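Local structure of CLIP-associating protein 2 (Mus musculus, 3WOZ) at residues E68-F73 against Q82-V87; I114-F119 against E152-Q157; M129-D134 against V145-Y150; S174-W179 against S194-L199. The protein probably binds tubulin through its TOG domains and contributes to the control of microtubule dynamics. One frame throughout, in Å; residues are numbered along the deposited sequence.

Contact 1 of 4, residues E68-F73 against Q82-V87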
# COMPACT_ATOMS: atom_id res chain seq x y z
N GLU A 68 -12.80 2.38 -7.61
CA GLU A 68 -13.45 1.21 -8.21
C GLU A 68 -12.79 0.77 -9.50
O GLU A 68 -12.70 -0.42 -9.78
CB GLU A 68 -14.94 1.47 -8.46
CG GLU A 68 -15.77 1.51 -7.20
CD GLU A 68 -17.18 2.02 -7.43
OE1 GLU A 68 -17.35 3.03 -8.15
OE2 GLU A 68 -18.12 1.42 -6.87
N THR A 69 -12.34 1.74 -10.29
CA THR A 69 -11.66 1.47 -11.56
C THR A 69 -10.29 0.82 -11.33
O THR A 69 -9.84 0.02 -12.14
CB THR A 69 -11.51 2.77 -12.38
OG1 THR A 69 -12.74 3.49 -12.37
CG2 THR A 69 -11.12 2.47 -13.83
N LEU A 70 -9.65 1.17 -10.21
CA LEU A 70 -8.33 0.64 -9.86
C LEU A 70 -8.31 -0.89 -9.81
O LEU A 70 -7.33 -1.51 -10.21
CB LEU A 70 -7.85 1.19 -8.50
CG LEU A 70 -6.99 2.45 -8.42
CD1 LEU A 70 -6.63 2.73 -6.96
CD2 LEU A 70 -5.71 2.34 -9.26
N VAL A 71 -9.40 -1.47 -9.31
CA VAL A 71 -9.52 -2.92 -9.16
C VAL A 71 -9.33 -3.61 -10.52
O VAL A 71 -8.51 -4.51 -10.65
CB VAL A 71 -10.87 -3.32 -8.52
CG1 VAL A 71 -11.09 -4.84 -8.55
CG2 VAL A 71 -10.94 -2.81 -7.08
N ASP A 72 -10.09 -3.15 -11.51
CA ASP A 72 -10.00 -3.66 -12.88
C ASP A 72 -8.66 -3.35 -13.53
O ASP A 72 -8.12 -4.17 -14.27
CB ASP A 72 -11.13 -3.07 -13.72
CG ASP A 72 -12.48 -3.57 -13.30
OD1 ASP A 72 -13.21 -2.82 -12.62
OD2 ASP A 72 -12.79 -4.74 -13.63
N PHE A 73 -8.15 -2.15 -13.26
CA PHE A 73 -6.88 -1.69 -13.81
C PHE A 73 -5.73 -2.54 -13.32
O PHE A 73 -4.92 -3.01 -14.12
CB PHE A 73 -6.66 -0.21 -13.46
CG PHE A 73 -5.33 0.34 -13.90
CD1 PHE A 73 -4.38 0.72 -12.95
CD2 PHE A 73 -5.03 0.49 -15.25
CE1 PHE A 73 -3.16 1.25 -13.35
CE2 PHE A 73 -3.81 1.01 -15.65
CZ PHE A 73 -2.87 1.40 -14.70
N GLN A 82 4.85 -2.94 -12.18
CA GLN A 82 5.83 -3.06 -11.09
C GLN A 82 6.56 -1.76 -10.75
O GLN A 82 6.88 -1.51 -9.58
CB GLN A 82 6.81 -4.21 -11.36
CG GLN A 82 6.21 -5.58 -11.06
CD GLN A 82 7.12 -6.75 -11.40
OE1 GLN A 82 8.34 -6.62 -11.43
NE2 GLN A 82 6.51 -7.90 -11.65
N ASP A 83 6.80 -0.93 -11.76
CA ASP A 83 7.47 0.35 -11.57
C ASP A 83 6.54 1.41 -10.98
O ASP A 83 7.00 2.43 -10.47
CB ASP A 83 8.08 0.85 -12.88
CG ASP A 83 9.20 -0.03 -13.38
OD1 ASP A 83 9.26 -0.28 -14.60
OD2 ASP A 83 10.04 -0.49 -12.57
N TRP A 84 5.23 1.16 -11.06
CA TRP A 84 4.23 2.07 -10.50
C TRP A 84 3.77 1.62 -9.12
O TRP A 84 3.03 2.33 -8.43
CB TRP A 84 3.03 2.20 -11.45
CG TRP A 84 2.06 3.29 -11.07
CD1 TRP A 84 2.32 4.63 -10.99
CD2 TRP A 84 0.68 3.13 -10.71
NE1 TRP A 84 1.19 5.31 -10.60
CE2 TRP A 84 0.17 4.41 -10.43
CE3 TRP A 84 -0.18 2.02 -10.61
CZ2 TRP A 84 -1.16 4.63 -10.04
CZ3 TRP A 84 -1.50 2.23 -10.23
CH2 TRP A 84 -1.97 3.53 -9.95
N LEU A 85 4.23 0.43 -8.70
CA LEU A 85 3.77 -0.19 -7.47
C LEU A 85 4.03 0.65 -6.22
O LEU A 85 3.17 0.71 -5.33
CB LEU A 85 4.34 -1.61 -7.31
CG LEU A 85 3.96 -2.40 -6.05
CD1 LEU A 85 2.44 -2.57 -5.90
CD2 LEU A 85 4.67 -3.76 -6.00
N PHE A 86 5.20 1.29 -6.14
CA PHE A 86 5.51 2.15 -5.00
C PHE A 86 4.42 3.20 -4.81
O PHE A 86 3.93 3.40 -3.70
CB PHE A 86 6.89 2.83 -5.15
CG PHE A 86 7.14 3.91 -4.12
CD1 PHE A 86 6.85 5.24 -4.41
CD2 PHE A 86 7.63 3.59 -2.86
CE1 PHE A 86 7.07 6.25 -3.46
CE2 PHE A 86 7.85 4.58 -1.91
CZ PHE A 86 7.58 5.91 -2.21
N VAL A 87 4.04 3.86 -5.90
CA VAL A 87 3.03 4.91 -5.87
C VAL A 87 1.65 4.34 -5.51
O VAL A 87 0.98 4.87 -4.63
CB VAL A 87 2.98 5.68 -7.22
CG1 VAL A 87 1.71 6.51 -7.33
CG2 VAL A 87 4.22 6.55 -7.39

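Contact 2 of 4, residues I114-F119 against E152-Q157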
# COMPACT_ATOMS: atom_id res chain seq x y z
N ILE A 114 -6.64 -6.20 -3.55
CA ILE A 114 -6.32 -6.53 -4.94
C ILE A 114 -4.81 -6.37 -5.18
O ILE A 114 -4.17 -7.27 -5.70
CB ILE A 114 -7.13 -5.65 -5.94
CG1 ILE A 114 -8.64 -5.87 -5.76
CG2 ILE A 114 -6.71 -5.90 -7.38
CD1 ILE A 114 -9.11 -7.29 -5.95
N THR A 115 -4.26 -5.22 -4.79
CA THR A 115 -2.82 -4.96 -4.87
C THR A 115 -2.02 -6.08 -4.23
O THR A 115 -1.11 -6.62 -4.84
CB THR A 115 -2.45 -3.62 -4.20
OG1 THR A 115 -3.20 -2.56 -4.79
CG2 THR A 115 -0.95 -3.31 -4.35
N ARG A 116 -2.39 -6.43 -3.00
CA ARG A 116 -1.64 -7.41 -2.21
C ARG A 116 -1.56 -8.78 -2.87
O ARG A 116 -0.55 -9.48 -2.72
CB ARG A 116 -2.26 -7.54 -0.82
CG ARG A 116 -1.29 -7.94 0.28
CD ARG A 116 -1.87 -7.56 1.65
NE ARG A 116 -3.23 -8.07 1.78
CZ ARG A 116 -4.33 -7.33 1.97
NH1 ARG A 116 -4.27 -6.01 2.09
NH2 ARG A 116 -5.49 -7.95 2.05
N GLU A 117 -2.60 -9.16 -3.61
CA GLU A 117 -2.64 -10.46 -4.28
C GLU A 117 -2.17 -10.40 -5.74
O GLU A 117 -2.12 -11.43 -6.41
CB GLU A 117 -4.04 -11.09 -4.18
CG GLU A 117 -5.11 -10.42 -5.04
CD GLU A 117 -6.52 -10.98 -4.79
OE1 GLU A 117 -6.77 -11.54 -3.71
OE2 GLU A 117 -7.38 -10.84 -5.69
N SER A 118 -1.82 -9.21 -6.22
CA SER A 118 -1.49 -9.04 -7.64
C SER A 118 0.00 -8.83 -7.95
O SER A 118 0.39 -8.81 -9.12
CB SER A 118 -2.30 -7.89 -8.24
OG SER A 118 -3.70 -8.08 -8.04
N PHE A 119 0.83 -8.68 -6.93
CA PHE A 119 2.24 -8.31 -7.13
C PHE A 119 3.17 -9.21 -6.33
O PHE A 119 2.75 -9.74 -5.30
CB PHE A 119 2.46 -6.84 -6.74
CG PHE A 119 1.76 -5.86 -7.63
CD1 PHE A 119 2.34 -5.47 -8.84
CD2 PHE A 119 0.53 -5.32 -7.27
CE1 PHE A 119 1.71 -4.55 -9.67
CE2 PHE A 119 -0.11 -4.40 -8.10
CZ PHE A 119 0.47 -4.02 -9.30
N GLU A 152 1.30 -7.00 8.24
CA GLU A 152 0.85 -8.22 8.91
C GLU A 152 0.18 -9.19 7.94
O GLU A 152 0.49 -10.38 7.94
CB GLU A 152 -0.11 -7.90 10.07
CG GLU A 152 -0.05 -8.96 11.16
CD GLU A 152 -1.41 -9.34 11.72
OE1 GLU A 152 -2.30 -8.46 11.82
OE2 GLU A 152 -1.58 -10.53 12.08
N THR A 153 -0.72 -8.68 7.10
CA THR A 153 -1.43 -9.52 6.13
C THR A 153 -0.48 -10.06 5.05
O THR A 153 -0.59 -11.21 4.63
CB THR A 153 -2.61 -8.77 5.49
OG1 THR A 153 -3.39 -8.15 6.51
CG2 THR A 153 -3.51 -9.73 4.70
N LEU A 154 0.47 -9.23 4.62
CA LEU A 154 1.47 -9.64 3.63
C LEU A 154 2.38 -10.73 4.19
O LEU A 154 2.78 -11.64 3.47
CB LEU A 154 2.31 -8.44 3.16
CG LEU A 154 3.27 -8.69 1.99
CD1 LEU A 154 2.50 -8.92 0.68
CD2 LEU A 154 4.25 -7.54 1.83
N ALA A 155 2.67 -10.64 5.49
CA ALA A 155 3.52 -11.61 6.18
C ALA A 155 2.89 -13.01 6.21
O ALA A 155 3.61 -14.01 6.22
CB ALA A 155 3.84 -11.14 7.59
N LYS A 156 1.56 -13.06 6.21
CA LYS A 156 0.82 -14.32 6.21
C LYS A 156 0.86 -15.05 4.87
O LYS A 156 0.54 -16.23 4.78
CB LYS A 156 -0.65 -14.11 6.63
CG LYS A 156 -0.86 -13.34 7.95
CD LYS A 156 -0.23 -14.06 9.14
CE LYS A 156 -0.27 -13.19 10.40
NZ LYS A 156 -1.65 -13.06 10.95
N GLN A 157 1.25 -14.33 3.81
CA GLN A 157 1.31 -14.92 2.48
C GLN A 157 2.73 -14.98 1.89
O GLN A 157 2.94 -15.52 0.80
CB GLN A 157 0.34 -14.20 1.52
CG GLN A 157 0.69 -12.74 1.19
CD GLN A 157 -0.29 -12.10 0.22
OE1 GLN A 157 -1.50 -12.10 0.44
NE2 GLN A 157 0.23 -11.53 -0.86
O HOH W 1 -3.70 -10.51 0.56

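Contact 3 of 4, residues M129-D134 against V145-Y150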
# COMPACT_ATOMS: atom_id res chain seq x y z
N MSE A 129 8.94 -1.49 3.77
CA MSE A 129 10.04 -1.19 4.69
C MSE A 129 10.52 0.26 4.52
O MSE A 129 10.65 0.98 5.50
CB MSE A 129 11.19 -2.19 4.54
CG MSE A 129 10.86 -3.62 4.98
SE MSE A 129 10.15 -3.81 6.80
CE MSE A 129 8.23 -3.79 6.42
N ARG A 130 10.73 0.68 3.27
CA ARG A 130 11.09 2.06 2.97
C ARG A 130 10.02 3.07 3.39
O ARG A 130 10.34 4.14 3.91
CB ARG A 130 11.42 2.23 1.48
CG ARG A 130 12.79 1.68 1.07
CD ARG A 130 13.07 1.88 -0.43
NE ARG A 130 12.20 1.07 -1.27
CZ ARG A 130 12.44 -0.20 -1.61
NH1 ARG A 130 13.53 -0.82 -1.17
NH2 ARG A 130 11.58 -0.85 -2.38
N PHE A 131 8.75 2.72 3.18
CA PHE A 131 7.64 3.61 3.53
C PHE A 131 7.53 3.82 5.05
O PHE A 131 7.23 4.92 5.50
CB PHE A 131 6.31 3.08 2.97
CG PHE A 131 5.19 4.08 2.99
CD1 PHE A 131 5.37 5.38 2.50
CD2 PHE A 131 3.93 3.72 3.46
CE1 PHE A 131 4.33 6.30 2.51
CE2 PHE A 131 2.88 4.64 3.47
CZ PHE A 131 3.08 5.93 2.99
N THR A 132 7.78 2.76 5.81
CA THR A 132 7.76 2.82 7.27
C THR A 132 8.78 3.83 7.81
O THR A 132 8.49 4.57 8.75
CB THR A 132 8.01 1.42 7.88
OG1 THR A 132 6.97 0.52 7.46
CG2 THR A 132 8.03 1.46 9.41
N VAL A 133 9.96 3.86 7.20
CA VAL A 133 11.03 4.77 7.63
C VAL A 133 10.98 6.13 6.92
O VAL A 133 11.62 7.08 7.36
CB VAL A 133 12.45 4.14 7.47
CG1 VAL A 133 12.46 2.71 7.98
CG2 VAL A 133 12.92 4.20 6.02
N ASP A 134 10.22 6.21 5.82
CA ASP A 134 10.21 7.38 4.94
C ASP A 134 10.28 8.69 5.71
O ASP A 134 9.39 9.00 6.52
CB ASP A 134 9.01 7.35 3.99
CG ASP A 134 9.26 8.10 2.69
OD1 ASP A 134 9.68 9.28 2.73
OD2 ASP A 134 9.03 7.50 1.61
N VAL A 145 -1.30 2.58 11.49
CA VAL A 145 -2.19 1.43 11.62
C VAL A 145 -2.36 0.71 10.28
O VAL A 145 -2.21 -0.51 10.19
CB VAL A 145 -3.58 1.85 12.20
CG1 VAL A 145 -4.61 0.73 12.07
CG2 VAL A 145 -3.45 2.28 13.67
N ALA A 146 -2.66 1.48 9.24
CA ALA A 146 -2.87 0.94 7.89
C ALA A 146 -1.62 0.26 7.32
O ALA A 146 -1.70 -0.84 6.78
CB ALA A 146 -3.37 2.04 6.96
N ILE A 147 -0.47 0.92 7.46
CA ILE A 147 0.82 0.32 7.07
C ILE A 147 1.05 -1.00 7.78
O ILE A 147 1.38 -2.00 7.15
CB ILE A 147 2.01 1.27 7.34
CG1 ILE A 147 1.97 2.48 6.41
CG2 ILE A 147 3.35 0.52 7.18
CD1 ILE A 147 2.67 3.70 6.99
N LEU A 148 0.87 -1.00 9.10
CA LEU A 148 1.10 -2.19 9.93
C LEU A 148 0.14 -3.34 9.62
O LEU A 148 0.57 -4.49 9.48
CB LEU A 148 1.05 -1.83 11.42
CG LEU A 148 2.14 -0.88 11.96
CD1 LEU A 148 1.73 -0.29 13.32
CD2 LEU A 148 3.53 -1.55 12.03
N LYS A 149 -1.15 -3.04 9.50
CA LYS A 149 -2.12 -4.07 9.14
C LYS A 149 -1.77 -4.73 7.80
O LYS A 149 -1.90 -5.94 7.65
CB LYS A 149 -3.54 -3.50 9.09
CG LYS A 149 -4.20 -3.34 10.45
CD LYS A 149 -5.62 -2.84 10.29
CE LYS A 149 -6.42 -2.95 11.59
NZ LYS A 149 -7.69 -2.16 11.46
N TYR A 150 -1.32 -3.92 6.85
CA TYR A 150 -0.93 -4.43 5.54
C TYR A 150 0.31 -5.32 5.63
O TYR A 150 0.32 -6.43 5.07
CB TYR A 150 -0.72 -3.28 4.55
CG TYR A 150 -0.65 -3.70 3.10
CD1 TYR A 150 0.52 -4.26 2.57
CD2 TYR A 150 -1.73 -3.52 2.25
CE1 TYR A 150 0.59 -4.65 1.23
CE2 TYR A 150 -1.67 -3.90 0.91
CZ TYR A 150 -0.50 -4.46 0.41
OH TYR A 150 -0.43 -4.83 -0.91

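Contact 4 of 4, residues S174-W179 against S194-L199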
# COMPACT_ATOMS: atom_id res chain seq x y z
N SER A 174 12.93 -1.48 13.93
CA SER A 174 13.22 -0.58 15.05
C SER A 174 12.06 0.37 15.34
O SER A 174 11.63 0.50 16.49
CB SER A 174 14.48 0.25 14.78
OG SER A 174 15.61 -0.58 14.58
N ARG A 175 11.57 1.02 14.29
CA ARG A 175 10.43 1.93 14.40
C ARG A 175 9.19 1.23 14.92
O ARG A 175 8.47 1.79 15.76
CB ARG A 175 10.14 2.59 13.05
CG ARG A 175 11.21 3.57 12.61
CD ARG A 175 10.74 4.44 11.44
NE ARG A 175 9.60 5.28 11.79
CZ ARG A 175 9.27 6.40 11.15
NH1 ARG A 175 8.21 7.11 11.55
NH2 ARG A 175 9.99 6.83 10.13
N VAL A 176 8.96 0.01 14.44
CA VAL A 176 7.80 -0.79 14.84
C VAL A 176 7.85 -1.14 16.33
O VAL A 176 6.82 -1.05 17.02
CB VAL A 176 7.65 -2.07 13.96
CG1 VAL A 176 6.46 -2.91 14.40
CG2 VAL A 176 7.49 -1.70 12.49
N ILE A 177 9.03 -1.52 16.82
CA ILE A 177 9.25 -1.84 18.24
C ILE A 177 8.70 -0.76 19.17
O ILE A 177 7.97 -1.05 20.12
CB ILE A 177 10.77 -2.05 18.59
CG1 ILE A 177 11.49 -2.94 17.56
CG2 ILE A 177 10.94 -2.59 20.02
CD1 ILE A 177 11.24 -4.44 17.68
N THR A 178 9.06 0.49 18.88
CA THR A 178 8.65 1.63 19.70
C THR A 178 7.17 1.94 19.55
O THR A 178 6.50 2.27 20.54
CB THR A 178 9.49 2.89 19.41
OG1 THR A 178 9.54 3.11 17.99
CG2 THR A 178 10.91 2.72 19.94
N TRP A 179 6.65 1.81 18.33
CA TRP A 179 5.23 1.97 18.05
C TRP A 179 4.39 0.96 18.84
O TRP A 179 3.17 1.12 18.98
CB TRP A 179 4.94 1.86 16.55
CG TRP A 179 5.52 2.97 15.70
CD1 TRP A 179 6.10 4.12 16.14
CD2 TRP A 179 5.52 3.04 14.26
NE1 TRP A 179 6.49 4.90 15.07
CE2 TRP A 179 6.15 4.26 13.91
CE3 TRP A 179 5.07 2.19 13.25
CZ2 TRP A 179 6.33 4.64 12.58
CZ3 TRP A 179 5.25 2.58 11.92
CH2 TRP A 179 5.87 3.80 11.60
N SER A 194 1.38 -7.48 16.40
CA SER A 194 1.03 -8.45 15.38
C SER A 194 2.06 -8.48 14.25
O SER A 194 2.41 -9.55 13.77
CB SER A 194 -0.38 -8.18 14.83
OG SER A 194 -0.48 -6.88 14.28
N VAL A 195 2.57 -7.31 13.86
CA VAL A 195 3.62 -7.23 12.84
C VAL A 195 4.90 -7.93 13.30
O VAL A 195 5.44 -8.77 12.59
CB VAL A 195 3.90 -5.77 12.40
CG1 VAL A 195 5.23 -5.66 11.65
CG2 VAL A 195 2.78 -5.27 11.52
N LEU A 196 5.35 -7.60 14.51
CA LEU A 196 6.55 -8.22 15.09
C LEU A 196 6.37 -9.73 15.27
O LEU A 196 7.27 -10.50 14.97
CB LEU A 196 6.94 -7.56 16.41
CG LEU A 196 7.38 -6.09 16.36
CD1 LEU A 196 7.64 -5.56 17.75
CD2 LEU A 196 8.61 -5.91 15.48
N ILE A 197 5.19 -10.13 15.74
CA ILE A 197 4.84 -11.54 15.90
C ILE A 197 4.90 -12.27 14.56
O ILE A 197 5.56 -13.30 14.44
CB ILE A 197 3.42 -11.71 16.55
CG1 ILE A 197 3.44 -11.32 18.04
CG2 ILE A 197 2.88 -13.13 16.35
CD1 ILE A 197 4.22 -12.26 18.95
N SER A 198 4.21 -11.72 13.55
CA SER A 198 4.13 -12.35 12.23
C SER A 198 5.50 -12.48 11.56
O SER A 198 5.79 -13.52 10.98
CB SER A 198 3.14 -11.61 11.32
OG SER A 198 3.41 -10.22 11.28
N LEU A 199 6.33 -11.44 11.64
CA LEU A 199 7.67 -11.49 11.07
C LEU A 199 8.57 -12.50 11.79
O LEU A 199 9.38 -13.18 11.15
CB LEU A 199 8.33 -10.10 11.06
CG LEU A 199 7.69 -9.00 10.20
CD1 LEU A 199 8.51 -7.72 10.31
CD2 LEU A 199 7.53 -9.41 8.74

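Contact 1 of 4, residues E68-F73 against Q82-V87
Trp84 NE1 is hydrogen-bonded to Thr52 OG1 of helix 41-54. This bond settles the one polar atom of the indole and helps fix how the ring system lies. The six-membered ring then reaches Phe73 and Leu70 on helix 60-77. Phe73 comes with its edge toward the face of Trp84, in an offset edge-to-face pair. The planes stand at 79° and the centroids of the Phe73 ring and the Trp84 six-membered ring are 5.8 Å apart. The closest atoms are Phe73 CE1 and Trp84 CZ3, at 3.7 Å, and CZ3 lies close to the plane of the phenyl ring. Both side chains have CG anti to the backbone N (chi1 176° for Phe73, -170° for Trp84), which carries the rings toward each other between backbones that lie far apart. The CA atoms of Phe73 and Trp84 are 12.2 Å apart.

Helices 60-77 and 85-96 follow each other in the chain of this TOG domain, an array of HEAT-type helices.

Leu70 meets the indole differently. Its CD2 methyl touches the rim of the ring at Trp84 CH2, 4.0 Å away and near the ring plane. The three touching residues are buried. Phe51 adds a second edge-to-face partner for Phe73, and Cys48, also on helix 41-54, packs against Trp84.

Contact 2 of 4, residues I114-F119 against E152-Q157
Arg116 lays one face of its guanidinium group over the side chain of Thr153, with Arg116 NE 3.4 Å from Thr153 CG2. The methylene part of the same arginine passes Leu154, Arg116 CG to Leu154 CD1 at 3.9 Å, the two side chains running in opposite directions. Gln157 grips the backbone instead: its NE2 donates to Arg116 O at 2.9 Å, with an N-H...O angle of 144°. The donor lies above the carbonyl plane. A water closes a second route between the same two residues. It accepts from Arg116 NE at 2.8 Å and donates to Gln157 OE1 at 2.7 Å. Both ends of the Gln157 amide are thus used.

The contact joins the C-terminal parts of helices 102-118 and 141-155 in the HEAT-type helical array of the TOG domain. Helix 121-133 lies between them in sequence and touches both Arg116 and Leu154 through Gln124.

Further out, a bend at chi3 (51°) turns the Arg116 head away from the line of its chain, and Asp113 forms a salt bridge with NH2. Asn121 OD1 is a second acceptor for Gln157 NE2. Thr153 OG1 bonds to Lys149 O, while its CG2 methyl meets the arginine.

Contact 3 of 4, residues M129-D134 against V145-Y150
Phe131 meets the end of Ile147 with its ring atoms CD2 and CE2. The shortest approach is Phe131 CE2 to Ile147 CD1 at 3.6 Å, and Ile147 CG1 stands 3.8 Å from Phe131 CD2. The end of the isoleucine crosses the CD2-CE2 bond and touches both ring atoms. Its other branch does separate work: Ile147 CG2 meets Thr132 OG1 at 3.6 Å. The side-chain torsion explains this division. With chi1 at -69°, CG1 is anti to the carbonyl carbon and CG2 anti to the backbone N, which sends the ethyl arm to the ring and the methyl to the threonine.

The contact joins two neighbouring helices of the TOG domain, through the last turns of helix 121-133 and the middle of helix 141-155. The backbones come closest at Thr132 and Ile147, whose CA atoms are 7.4 Å apart. Thr90 and Lys94 of helix 85-96 also pack against Phe131. Trp179 of helix 167-179 touches Thr132, so the threonine sits between two helices.

With an alanine in place of Ile147, Phe131 CD2 and CE2 would probably lose their partner and the ring would be freer to turn.

No hydrogen bond crosses between the two segments. The Thr132 hydroxyl is nevertheless satisfied, because it bonds to Leu128 O one turn back in its own helix. The OG1 atom can therefore lie against a methyl group without an unmet polar demand, and the cohesion here rests on buried apolar contact.

Contact 4 of 4, residues S174-W179 against S194-L199
Leu196 pushes its two methyls against Val176 and Ile177, and this is the tight part of the contact. Its CD2 lies 3.7 Å from Ile177 CD1 and 3.8 Å from Val176 CG1, so one methyl touches both residues. Leu196 CD1 adds a contact of 3.8 Å with Ile177 CD1. The leucine and the valine slide past each other in opposite directions, while the leucine and Ile177 cross at about a right angle. The chi1 of Leu196, -65°, sets CG anti to the carbonyl carbon, which carries the two methyls toward Val176 and Ile177. A glycine in place of Leu196 would probably open a gap between the helices and leave Val176 CG1 and Ile177 CD1 without their main partner across the contact.

The two segments belong to helices 167-179 and 186-202, consecutive helices in the HEAT-type array of the TOG domain. Their local axes come within 10.1 Å, and at 132° between their N-to-C directions they run in roughly opposing directions but well splayed. Helix 216-226 covers the same apolar patch, touching Ile177 through Phe218 and Leu196 through Leu225.

Packing is looser at Val195, whose CG1 stands 4.1 Å from Val176 CG1. That valine is also packed by Leu148 and Ile151 of helix 141-155. Thr178, on helix 167-179, is exposed and takes no part in the apolar contact. Its OG1 turns back to its own helix and donates to Arg175 O at 2.8 Å. Arg175 O also accepts from Trp179 N, at 3.1 Å.

The four contacts follow the TOG domain along its helical array, and contacts 1 and 4 lie on opposite sides of the chain's centre, their centres about 27 Å apart. Contact 1 touches contact 2 where Leu85 CD1 packs on Phe119 CD2 at 3.6 Å. Contacts 2 and 3 share helix 141-155, and contact 3 is nested inside the loop that contact 2 closes. Contacts 3 and 4 have centres about 10 Å apart, and between them Arg175 NH2 comes within 3.0 Å of Thr132 O. Contact 2 also reaches contact 4 through Ala155 and Ser198. All four join helices within the single chain, and none involves a bound tubulin.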